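Local coordinates for putative triphosphoribosyl-dephospho-coA synthase (Archaeoglobus fulgidus DSM 4304, PDB 3H9P), which is of unknown function but may bind ATP and act as a triphosphoribosyl-dephospho-CoA synthase, at residues 173-176 with 177-181. Residues are numbered along the deposited sequence; the frame is centred on the assembly and turned at random.
Sequences AVVE and LYYHL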
ATOM      1  N   ALA A 173      33.050   5.479   1.234  1.00 31.03           N
ATOM      2  CA  ALA A 173      32.379   4.195   1.219  1.00 29.51           C
ATOM      3  C   ALA A 173      30.874   4.363   1.414  1.00 29.05           C
ATOM      4  O   ALA A 173      30.084   3.655   0.773  1.00 28.74           O
ATOM      5  CB  ALA A 173      32.943   3.271   2.287  1.00 28.53           C
ATOM      6  N   VAL A 174      30.480   5.269   2.309  1.00 28.40           N
ATOM      7  CA  VAL A 174      29.055   5.454   2.620  1.00 27.95           C
ATOM      8  C   VAL A 174      28.314   5.999   1.398  1.00 28.29           C
ATOM      9  O   VAL A 174      27.195   5.561   1.102  1.00 27.82           O
ATOM     10  CB  VAL A 174      28.805   6.372   3.851  1.00 28.32           C
ATOM     11  CG1 VAL A 174      27.309   6.710   3.976  1.00 28.02           C
ATOM     12  CG2 VAL A 174      29.271   5.699   5.124  1.00 28.04           C
ATOM     13  N   VAL A 175      28.953   6.934   0.687  1.00 27.76           N
ATOM     14  CA  VAL A 175      28.433   7.439  -0.578  1.00 28.47           C
ATOM     15  C   VAL A 175      28.335   6.307  -1.592  1.00 28.39           C
ATOM     16  O   VAL A 175      27.269   6.057  -2.164  1.00 29.13           O
ATOM     17  CB  VAL A 175      29.336   8.543  -1.163  1.00 28.85           C
ATOM     18  CG1 VAL A 175      28.750   9.079  -2.470  1.00 28.80           C
ATOM     19  CG2 VAL A 175      29.502   9.652  -0.152  1.00 29.13           C
ATOM     20  N   GLU A 176      29.439   5.609  -1.820  1.00 27.96           N
ATOM     21  CA  GLU A 176      29.355   4.487  -2.727  1.00 27.82           C
ATOM     22  C   GLU A 176      28.215   3.540  -2.335  1.00 26.90           C
ATOM     23  O   GLU A 176      27.470   3.123  -3.207  1.00 26.05           O
ATOM     24  CB  GLU A 176      30.692   3.777  -2.939  1.00 27.18           C
ATOM     25  CG  GLU A 176      31.772   4.660  -3.599  1.00 29.89           C
ATOM     26  CD  GLU A 176      31.301   5.470  -4.817  1.00 31.81           C
ATOM     27  OE1 GLU A 176      30.423   5.033  -5.571  1.00 33.69           O
ATOM     28  OE2 GLU A 176      31.827   6.572  -5.033  1.00 34.05           O
ATOM     29  N   LEU A 177      28.047   3.250  -1.043  1.00 27.29           N
ATOM     30  CA  LEU A 177      26.912   2.413  -0.609  1.00 27.87           C
ATOM     31  C   LEU A 177      25.590   2.996  -1.067  1.00 28.15           C
ATOM     32  O   LEU A 177      24.771   2.304  -1.644  1.00 29.13           O
ATOM     33  CB  LEU A 177      26.867   2.182   0.910  1.00 27.38           C
ATOM     34  CG  LEU A 177      25.667   1.283   1.348  1.00 28.32           C
ATOM     35  CD1 LEU A 177      25.536  -0.027   0.510  1.00 28.64           C
ATOM     36  CD2 LEU A 177      25.665   0.917   2.806  1.00 26.57           C
ATOM     37  N   TYR A 178      25.393   4.282  -0.820  1.00 28.78           N
ATOM     38  CA  TYR A 178      24.133   4.924  -1.125  1.00 28.61           C
ATOM     39  C   TYR A 178      23.777   4.770  -2.605  1.00 28.53           C
ATOM     40  O   TYR A 178      22.642   4.392  -2.944  1.00 28.59           O
ATOM     41  CB  TYR A 178      24.173   6.395  -0.694  1.00 29.08           C
ATOM     42  CG  TYR A 178      22.942   7.170  -1.069  1.00 29.63           C
ATOM     43  CD1 TYR A 178      21.761   7.037  -0.332  1.00 32.55           C
ATOM     44  CD2 TYR A 178      22.953   8.034  -2.168  1.00 28.80           C
ATOM     45  CE1 TYR A 178      20.599   7.774  -0.685  1.00 32.01           C
ATOM     46  CE2 TYR A 178      21.832   8.747  -2.533  1.00 28.95           C
ATOM     47  CZ  TYR A 178      20.652   8.621  -1.793  1.00 31.21           C
ATOM     48  OH  TYR A 178      19.538   9.342  -2.158  1.00 29.02           O
ATOM     49  N   TYR A 179      24.727   5.050  -3.494  1.00 28.17           N
ATOM     50  CA  TYR A 179      24.421   4.937  -4.930  1.00 28.28           C
ATOM     51  C   TYR A 179      24.194   3.499  -5.394  1.00 28.19           C
ATOM     52  O   TYR A 179      23.299   3.230  -6.221  1.00 26.91           O
ATOM     53  CB  TYR A 179      25.376   5.757  -5.814  1.00 29.05           C
ATOM     54  CG  TYR A 179      25.157   7.260  -5.621  1.00 29.87           C
ATOM     55  CD1 TYR A 179      24.213   7.956  -6.384  1.00 30.93           C
ATOM     56  CD2 TYR A 179      25.870   7.970  -4.653  1.00 31.20           C
ATOM     57  CE1 TYR A 179      23.994   9.321  -6.205  1.00 31.13           C
ATOM     58  CE2 TYR A 179      25.662   9.346  -4.466  1.00 33.16           C
ATOM     59  CZ  TYR A 179      24.707  10.010  -5.243  1.00 33.36           C
ATOM     60  OH  TYR A 179      24.480  11.367  -5.062  1.00 36.24           O
ATOM     61  N   HIS A 180      24.956   2.572  -4.806  1.00 28.01           N
ATOM     62  CA  HIS A 180      24.697   1.159  -4.961  1.00 27.55           C
ATOM     63  C   HIS A 180      23.252   0.793  -4.617  1.00 27.25           C
ATOM     64  O   HIS A 180      22.584   0.113  -5.404  1.00 25.58           O
ATOM     65  CB  HIS A 180      25.618   0.393  -4.053  1.00 28.23           C
ATOM     66  CG  HIS A 180      25.476  -1.086  -4.157  1.00 30.54           C
ATOM     67  ND1 HIS A 180      25.944  -1.802  -5.243  1.00 30.54           N
ATOM     68  CD2 HIS A 180      24.957  -1.996  -3.294  1.00 31.84           C
ATOM     69  CE1 HIS A 180      25.722  -3.091  -5.045  1.00 29.39           C
ATOM     70  NE2 HIS A 180      25.120  -3.236  -3.875  1.00 33.50           N
ATOM     71  N   LEU A 181      22.781   1.186  -3.424  1.00 27.22           N
ATOM     72  CA  LEU A 181      21.411   0.824  -3.040  1.00 27.33           C
ATOM     73  C   LEU A 181      20.414   1.572  -3.946  1.00 27.75           C
ATOM     74  O   LEU A 181      19.420   0.996  -4.401  1.00 28.24           O
ATOM     75  CB  LEU A 181      21.151   1.071  -1.550  1.00 28.02           C
ATOM     76  CG  LEU A 181      22.036   0.290  -0.556  1.00 28.54           C
ATOM     77  CD1 LEU A 181      21.882   0.732   0.932  1.00 22.79           C
ATOM     78  CD2 LEU A 181      21.782  -1.173  -0.690  1.00 24.45           C
TER
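A chi1 of -179° swings Val175 CG1 away from its own backbone N, and a chi1 of -69° sets the Tyr179 ring opposite its carbonyl carbon; the two side chains thus run alongside each other from successive turns, an i to i+4 pair on the alpha-helix 171-182 of this all-helical protein. Val175 CG1 packs against the CD2-CE2 bond at the margin of the phenol ring, 3.7 Å from Tyr179 CE2. Val175 O lies close to the plane of that ring, with Tyr179 CD2 3.4 Å away. The same carbonyl accepts the amide of its partner: Tyr179 N to Val175 O is 3.0 Å, with an N-H...O angle of 166°. Tyr178 adds a neighbour, its CD2 standing over one face of the Tyr179 ring toward the rim. Beyond the helix, Arg215 makes a cation-pi contact with Tyr179 and a salt bridge to Glu176 OE2, which Lys172 also pairs with, so the carboxylate probably stays charged. Leu177 leaves the helix on the side away from the Val175-Tyr179 pair, buried against Leu164 of helix 155-167 and Ser239 of helix 230-246, while the His180 ring stacks with Phe163. Regular i to i+4 amide-to-carbonyl bonds continue through the turn, the last of them joining His180 N to Glu176 O at 3.0 Å. That carbonyl oxygen, Glu176 O, also lies 3.4 Å from His180 CB.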